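Local coordinates for protein aquaporin AqpM (Methanothermobacter marburgensis str. Marburg, PDB 2F2B) that assembles as a homotetramer in the cell membrane, passes water in both directions under osmotic drive, and gives a transient rise in initial glycerol flux, at residues H80-T86 with Y103-Q107; S194-P200 with Y225-P229; L4-C8 with E99-Y103. All coordinates share one frame. Residue numbers count along the deposited sequence, not the author numbering.

Contact 1. Residues H80-T86 with Y103-Q107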
# COMPACT_ATOMS: atom_id res chain seq x y z
N HIS A 80 -11.74 19.26 5.96
CA HIS A 80 -11.46 19.73 4.60
C HIS A 80 -9.94 19.82 4.42
O HIS A 80 -9.41 19.36 3.40
CB HIS A 80 -12.03 21.14 4.37
CG HIS A 80 -13.52 21.23 4.49
ND1 HIS A 80 -14.21 22.38 4.19
CD2 HIS A 80 -14.45 20.33 4.90
CE1 HIS A 80 -15.50 22.19 4.41
NE2 HIS A 80 -15.67 20.95 4.84
N ILE A 81 -9.29 20.43 5.40
CA ILE A 81 -7.83 20.64 5.45
C ILE A 81 -7.22 21.00 4.10
O ILE A 81 -6.06 20.67 3.81
CB ILE A 81 -7.10 19.42 6.06
CG1 ILE A 81 -7.31 18.16 5.21
CG2 ILE A 81 -7.63 19.18 7.48
CD1 ILE A 81 -6.52 16.94 5.69
N ASN A 82 -7.99 21.73 3.30
CA ASN A 82 -7.59 22.13 1.96
C ASN A 82 -8.51 23.27 1.48
O ASN A 82 -9.70 23.07 1.30
CB ASN A 82 -7.74 20.93 1.02
CG ASN A 82 -7.25 21.20 -0.38
OD1 ASN A 82 -7.16 22.35 -0.82
ND2 ASN A 82 -6.92 20.13 -1.10
N PRO A 83 -7.96 24.48 1.27
CA PRO A 83 -8.78 25.61 0.81
C PRO A 83 -9.55 25.31 -0.47
O PRO A 83 -10.66 25.80 -0.66
CB PRO A 83 -7.75 26.72 0.63
CG PRO A 83 -6.75 26.42 1.71
CD PRO A 83 -6.59 24.91 1.59
N ALA A 84 -8.95 24.52 -1.36
CA ALA A 84 -9.60 24.18 -2.62
C ALA A 84 -10.83 23.29 -2.40
O ALA A 84 -11.81 23.38 -3.15
CB ALA A 84 -8.62 23.49 -3.56
N VAL A 85 -10.79 22.44 -1.38
CA VAL A 85 -11.92 21.57 -1.07
C VAL A 85 -13.05 22.41 -0.46
O VAL A 85 -14.21 22.26 -0.82
CB VAL A 85 -11.52 20.45 -0.08
CG1 VAL A 85 -12.77 19.71 0.41
CG2 VAL A 85 -10.57 19.48 -0.77
N THR A 86 -12.68 23.31 0.45
CA THR A 86 -13.65 24.19 1.09
C THR A 86 -14.38 25.01 0.03
O THR A 86 -15.61 25.13 0.05
CB THR A 86 -12.95 25.14 2.10
OG1 THR A 86 -12.31 24.36 3.12
CG2 THR A 86 -13.96 26.08 2.76
N TYR A 103 -12.39 28.79 7.84
CA TYR A 103 -11.74 27.51 7.59
C TYR A 103 -10.40 27.68 6.88
O TYR A 103 -9.41 27.07 7.27
CB TYR A 103 -12.63 26.60 6.74
CG TYR A 103 -13.47 25.62 7.53
CD1 TYR A 103 -13.69 24.33 7.06
CD2 TYR A 103 -14.07 25.99 8.74
CE1 TYR A 103 -14.49 23.43 7.76
CE2 TYR A 103 -14.87 25.10 9.44
CZ TYR A 103 -15.08 23.82 8.95
OH TYR A 103 -15.87 22.94 9.63
N ILE A 104 -10.36 28.52 5.85
CA ILE A 104 -9.12 28.73 5.11
C ILE A 104 -8.02 29.32 5.99
O ILE A 104 -6.86 28.91 5.89
CB ILE A 104 -9.36 29.63 3.87
CG1 ILE A 104 -10.26 28.90 2.87
CG2 ILE A 104 -8.02 29.99 3.21
CD1 ILE A 104 -10.51 29.65 1.57
N ILE A 105 -8.37 30.27 6.85
CA ILE A 105 -7.37 30.86 7.73
C ILE A 105 -6.80 29.78 8.66
O ILE A 105 -5.59 29.70 8.86
CB ILE A 105 -7.96 32.01 8.57
CG1 ILE A 105 -8.26 33.20 7.66
CG2 ILE A 105 -6.98 32.42 9.67
CD1 ILE A 105 -8.88 34.39 8.37
N ALA A 106 -7.68 28.95 9.20
CA ALA A 106 -7.26 27.88 10.10
C ALA A 106 -6.33 26.91 9.37
O ALA A 106 -5.35 26.44 9.94
CB ALA A 106 -8.48 27.12 10.64
N GLN A 107 -6.65 26.63 8.11
CA GLN A 107 -5.85 25.72 7.29
C GLN A 107 -4.47 26.31 6.99
O GLN A 107 -3.45 25.62 7.11
CB GLN A 107 -6.59 25.40 5.99
CG GLN A 107 -7.92 24.65 6.20
CD GLN A 107 -8.86 24.77 5.01
OE1 GLN A 107 -8.57 25.48 4.04
NE2 GLN A 107 -10.00 24.09 5.08

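Contact 2. Residues S194-P200 with Y225-P229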
# COMPACT_ATOMS: atom_id res chain seq x y z
N SER A 194 4.75 18.84 -10.89
CA SER A 194 4.44 20.09 -10.19
C SER A 194 4.63 19.99 -8.68
O SER A 194 4.46 20.98 -7.96
CB SER A 194 2.99 20.48 -10.45
OG SER A 194 2.12 19.53 -9.84
N GLY A 195 4.95 18.80 -8.19
CA GLY A 195 5.09 18.61 -6.76
C GLY A 195 3.77 18.06 -6.23
O GLY A 195 3.68 17.62 -5.09
N SER A 196 2.75 18.10 -7.08
CA SER A 196 1.41 17.60 -6.76
C SER A 196 0.85 18.11 -5.43
O SER A 196 0.57 17.33 -4.52
CB SER A 196 1.41 16.07 -6.76
OG SER A 196 0.10 15.56 -6.54
N SER A 197 0.67 19.42 -5.34
CA SER A 197 0.14 20.06 -4.14
C SER A 197 -1.34 19.79 -3.91
O SER A 197 -1.73 19.29 -2.85
CB SER A 197 0.35 21.57 -4.22
OG SER A 197 -0.47 22.22 -3.26
N LEU A 198 -2.16 20.14 -4.91
CA LEU A 198 -3.62 19.97 -4.87
C LEU A 198 -4.21 20.74 -3.69
O LEU A 198 -5.40 20.62 -3.41
CB LEU A 198 -3.98 18.49 -4.67
CG LEU A 198 -3.16 17.41 -5.38
CD1 LEU A 198 -3.73 16.03 -5.00
CD2 LEU A 198 -3.20 17.62 -6.89
N ASN A 199 -3.39 21.57 -3.05
CA ASN A 199 -3.81 22.23 -1.82
C ASN A 199 -3.07 23.55 -1.57
O ASN A 199 -1.88 23.54 -1.26
CB ASN A 199 -3.52 21.23 -0.70
CG ASN A 199 -4.05 21.65 0.64
OD1 ASN A 199 -4.07 22.83 0.99
ND2 ASN A 199 -4.48 20.66 1.42
N PRO A 200 -3.77 24.69 -1.66
CA PRO A 200 -3.11 25.99 -1.43
C PRO A 200 -2.42 26.13 -0.07
O PRO A 200 -1.38 26.77 0.04
CB PRO A 200 -4.25 26.99 -1.61
CG PRO A 200 -5.14 26.31 -2.62
CD PRO A 200 -5.16 24.88 -2.09
N TYR A 225 -0.35 27.08 -7.43
CA TYR A 225 -0.94 26.27 -6.37
C TYR A 225 -2.18 26.86 -5.70
O TYR A 225 -2.70 26.29 -4.73
CB TYR A 225 0.16 25.95 -5.36
CG TYR A 225 1.33 25.31 -6.05
CD1 TYR A 225 1.24 24.00 -6.54
CD2 TYR A 225 2.49 26.04 -6.33
CE1 TYR A 225 2.27 23.44 -7.28
CE2 TYR A 225 3.53 25.48 -7.08
CZ TYR A 225 3.41 24.18 -7.56
OH TYR A 225 4.41 23.63 -8.31
N VAL A 226 -2.63 28.00 -6.20
CA VAL A 226 -3.84 28.63 -5.70
C VAL A 226 -4.89 28.46 -6.79
O VAL A 226 -5.94 27.86 -6.58
CB VAL A 226 -3.64 30.13 -5.42
CG1 VAL A 226 -4.96 30.77 -5.00
CG2 VAL A 226 -2.60 30.32 -4.32
N ILE A 227 -4.57 28.97 -7.98
CA ILE A 227 -5.48 28.89 -9.11
C ILE A 227 -5.72 27.46 -9.59
O ILE A 227 -6.86 27.05 -9.80
CB ILE A 227 -4.96 29.73 -10.30
CG1 ILE A 227 -4.74 31.18 -9.86
CG2 ILE A 227 -5.96 29.70 -11.45
CD1 ILE A 227 -4.11 32.07 -10.93
N GLY A 228 -4.64 26.70 -9.76
CA GLY A 228 -4.76 25.33 -10.23
C GLY A 228 -5.72 24.48 -9.40
O GLY A 228 -6.70 23.94 -9.93
N PRO A 229 -5.46 24.34 -8.10
CA PRO A 229 -6.33 23.53 -7.24
C PRO A 229 -7.77 24.05 -7.16
O PRO A 229 -8.72 23.27 -7.24
CB PRO A 229 -5.62 23.59 -5.88
CG PRO A 229 -4.17 23.65 -6.28
CD PRO A 229 -4.21 24.68 -7.40

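Contact 3. Residues L4-C8 with E99-Y103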
# COMPACT_ATOMS: atom_id res chain seq x y z
N LEU A 4 -18.04 26.50 15.67
CA LEU A 4 -17.09 26.92 14.64
C LEU A 4 -15.69 27.04 15.22
O LEU A 4 -14.70 26.76 14.54
CB LEU A 4 -17.53 28.26 14.04
CG LEU A 4 -16.68 28.84 12.90
CD1 LEU A 4 -16.58 27.84 11.75
CD2 LEU A 4 -17.31 30.14 12.41
N THR A 5 -15.60 27.45 16.48
CA THR A 5 -14.31 27.58 17.14
C THR A 5 -13.60 26.23 17.18
O THR A 5 -12.43 26.12 16.80
CB THR A 5 -14.45 28.12 18.58
OG1 THR A 5 -14.91 29.47 18.54
CG2 THR A 5 -13.12 28.06 19.31
N LYS A 6 -14.31 25.20 17.64
CA LYS A 6 -13.73 23.87 17.72
C LYS A 6 -13.48 23.28 16.33
O LYS A 6 -12.51 22.54 16.13
CB LYS A 6 -14.64 22.95 18.53
CG LYS A 6 -14.61 23.27 20.02
CD LYS A 6 -15.58 22.41 20.81
CE LYS A 6 -15.42 22.66 22.30
NZ LYS A 6 -16.40 21.87 23.10
N ARG A 7 -14.34 23.60 15.38
CA ARG A 7 -14.17 23.10 14.02
C ARG A 7 -12.95 23.73 13.36
O ARG A 7 -12.25 23.07 12.59
CB ARG A 7 -15.44 23.34 13.20
CG ARG A 7 -16.55 22.36 13.56
CD ARG A 7 -17.73 22.45 12.62
NE ARG A 7 -18.55 23.64 12.85
CZ ARG A 7 -18.80 24.56 11.94
NH1 ARG A 7 -18.29 24.44 10.72
NH2 ARG A 7 -19.57 25.60 12.23
N CYS A 8 -12.68 25.00 13.67
CA CYS A 8 -11.51 25.67 13.11
C CYS A 8 -10.25 25.09 13.76
O CYS A 8 -9.22 24.95 13.10
CB CYS A 8 -11.59 27.18 13.34
SG CYS A 8 -12.69 28.02 12.18
N GLU A 99 -18.50 30.53 6.41
CA GLU A 99 -17.46 29.79 7.12
C GLU A 99 -16.24 29.49 6.24
O GLU A 99 -15.27 28.89 6.71
CB GLU A 99 -18.02 28.47 7.66
CG GLU A 99 -19.28 28.63 8.49
CD GLU A 99 -19.68 27.36 9.21
OE1 GLU A 99 -19.48 26.26 8.64
OE2 GLU A 99 -20.20 27.45 10.34
N VAL A 100 -16.28 29.91 4.98
CA VAL A 100 -15.17 29.67 4.07
C VAL A 100 -13.87 30.34 4.53
O VAL A 100 -12.83 29.68 4.65
CB VAL A 100 -15.51 30.16 2.64
CG1 VAL A 100 -14.25 30.17 1.77
CG2 VAL A 100 -16.55 29.25 2.03
N VAL A 101 -13.92 31.64 4.81
CA VAL A 101 -12.71 32.33 5.25
C VAL A 101 -12.18 31.79 6.58
O VAL A 101 -10.97 31.60 6.73
CB VAL A 101 -12.95 33.86 5.35
CG1 VAL A 101 -11.72 34.54 5.93
CG2 VAL A 101 -13.26 34.42 3.97
N PRO A 102 -13.07 31.54 7.56
CA PRO A 102 -12.60 31.01 8.84
C PRO A 102 -11.84 29.69 8.65
O PRO A 102 -10.77 29.49 9.23
CB PRO A 102 -13.89 30.82 9.63
CG PRO A 102 -14.72 31.98 9.15
CD PRO A 102 -14.48 31.96 7.65
N TYR A 103 -12.39 28.79 7.84
CA TYR A 103 -11.74 27.51 7.59
C TYR A 103 -10.40 27.68 6.88
O TYR A 103 -9.41 27.07 7.27
CB TYR A 103 -12.63 26.60 6.74
CG TYR A 103 -13.47 25.62 7.53
CD1 TYR A 103 -13.69 24.33 7.06
CD2 TYR A 103 -14.07 25.99 8.74
CE1 TYR A 103 -14.49 23.43 7.76
CE2 TYR A 103 -14.87 25.10 9.44
CZ TYR A 103 -15.08 23.82 8.95
OH TYR A 103 -15.87 22.94 9.63

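Contact 1. Residues H80-T86 with Y103-Q107
This contact holds the first NPA motif of the aquaporin fold, Asn82-Pro83-Ala84, against the transmembrane helix 100-122. The half-membrane helix 83-91 starts at Pro83, with Asn82 as its N-cap: Asn82 OD1 accepts from Ala84 N at 2.9 Å. Asn82 ND2 donates to Leu198 O of the second pore loop and to a bound glycerol.

Three residues carry most of the contact: Gln107, Pro83 and Tyr103. Gln107 reaches from its helix to the first turn of helix 83-91. Its amide nitrogen donates to the threonine hydroxyl, Gln107 NE2 to Thr86 OG1 at 3.0 Å and nearly straight. It also bonds Glu11 of helix 4-33, so one amide ties three parts of the fold together. The amide oxygen sits against the proline ring, with Gln107 OE1 3.1 Å from Pro83 CG. Gln107 OE1 is also 3.0 Å from Pro83 N, but that nitrogen has no hydrogen to share, so the approach is packing. The ring of Pro83 also meets Ile104, with Pro83 CB 4.0 Å from Ile104 CG1.

Tyr103 turns the edge of its ring to the face of His80. The centroids of the two rings are 5.0 Å apart and the planes lie at 62°, a T-shaped pair. The phenol OH bonds Ser77 O and Arg7, away from this pair. Phe95 adds a further ring next to both aromatics. Next to the T-shaped pair, the imidazole and the hydroxyl share a hydrogen bond, His80 ND1 to Thr86 OG1 at 2.9 Å.

Contact 2. Residues S194-P200 with Y225-P229
A proline kink lies in the helix that backs this loop. Pro229 N has no hydrogen, so helix 224-243 loses a backbone bond there. Tyr225 O, one turn earlier, is buried with no hydrogen-bond partner in the model. The ring of Pro200, at the end of the loop, packs onto this oxygen instead. Pro200 CG is 3.2 Å from Tyr225 O, and Pro200 CA makes a CA-H...O contact with Tyr225 O at 3.3 Å.

The two prolines also meet each other, with Pro200 CD 4.0 Å from Pro229 CB. Pro229 also packs on the backbone at Leu198, with Pro229 CB 3.9 Å from Leu198 C.

Pro200 belongs to the second NPA motif of the aquaporin fold, Asn199-Pro200-Ala201, and begins the half-membrane helix 200-214. Asn199 caps that helix through OD1, which accepts from Arg202 N. Its CB points away from helix 224-243. Asn199 ND2 bonds Ile81 O of the first pore loop and a bound glycerol.

Upstream, Ser194 OG accepts from Ser196 N at 3.2 Å, an ST turn. The geometry fits a second one, Ser197 OG to Asn199 N at 3.0 Å, though the place of Asn199 N is less certain. Ser194 OG also bonds Glu150 of helix 143-166, and Ser197 OG bonds Thr203. Gly195, just past helix 175-194, has positive phi, where a CB would be jammed against Ser194 O.

Tyr225 spans the distance from the kinked helix to the start of the loop. Its ring touches Ser197, with Tyr225 CD1 3.5 Å from Ser197 CB. Its hydroxyl donates to the backbone, Tyr225 OH to Ser194 O at 2.7 Å.

Contact 3. Residues L4-C8 with E99-Y103
The first turn of helix 4-33 meets the start of helix 100-122. The backbones are closest at Cys8 and Tyr103, with their CA atoms 5.8 Å apart. Towards Leu4 and Glu99 they stand further apart, at 8.1 Å between CA atoms. Longer side chains fill this wider end.

Leu4 is the main apolar bump. Its branched end enters the hollow bordered by Glu99, Pro102 and Tyr103. Leu4 CD1 meets the edge of the tyrosine ring, 4.0 Å from Tyr103 CE2, and lies 3.9 Å from Glu99 OE2. Leu4 CD2 reaches the proline more loosely, 4.5 Å from Pro102 CB.

Cys8 is a smaller bump where the helices are close. Its sulfur rests against both Pro102 and Tyr103, with Cys8 SG 4.0 Å from Pro102 CB and 4.2 Å from Tyr103 CD2. The sulfur approaches the Tyr103 ring obliquely, a Cys sulfur-aromatic contact.

Arg7 extends beside Leu4 at the wider end, and its flat guanidinium meets Glu99. It forms a two-pronged salt bridge, Arg7 NH1 to Glu99 OE1 at 3.0 Å and Arg7 NH2 to Glu99 OE2 at 2.7 Å. NH1 also donates to the phenol, Arg7 NH1 to Tyr103 OH at 3.0 Å. That hydroxyl bonds Ser77 O as well, and Arg7 NE bonds Val2 O. On the same turn, Lys6 reaches another subunit, with a cation-pi contact to Tyr242 of that chain.

This packing joins the ends of the first and third membrane-spanning helices on the predicted cytoplasmic side, within the first of the two tandem repeats of the aquaporin fold.

Overall arrangement
Contacts 1 and 2 are equivalent places in the two tandem repeats. Each sets an NPA loop against the last membrane-spanning helix of its own repeat. Their centres are 13 Å apart, and the loops touch: Asn82 ND2 lies 2.8 Å from Leu198 O, and Asn199 ND2 lies 2.9 Å from Ile81 O, both probable hydrogen bonds. Both asparagines hydrogen-bond bound glycerol, probably from the crystallisation liquor, which is consistent with a place in the pore. Contact 3 shares Tyr103 with contact 1, their centres about 9 Å apart. It lies nearer the surface, with its centre about 22 Å from that of contact 2, which it does not touch.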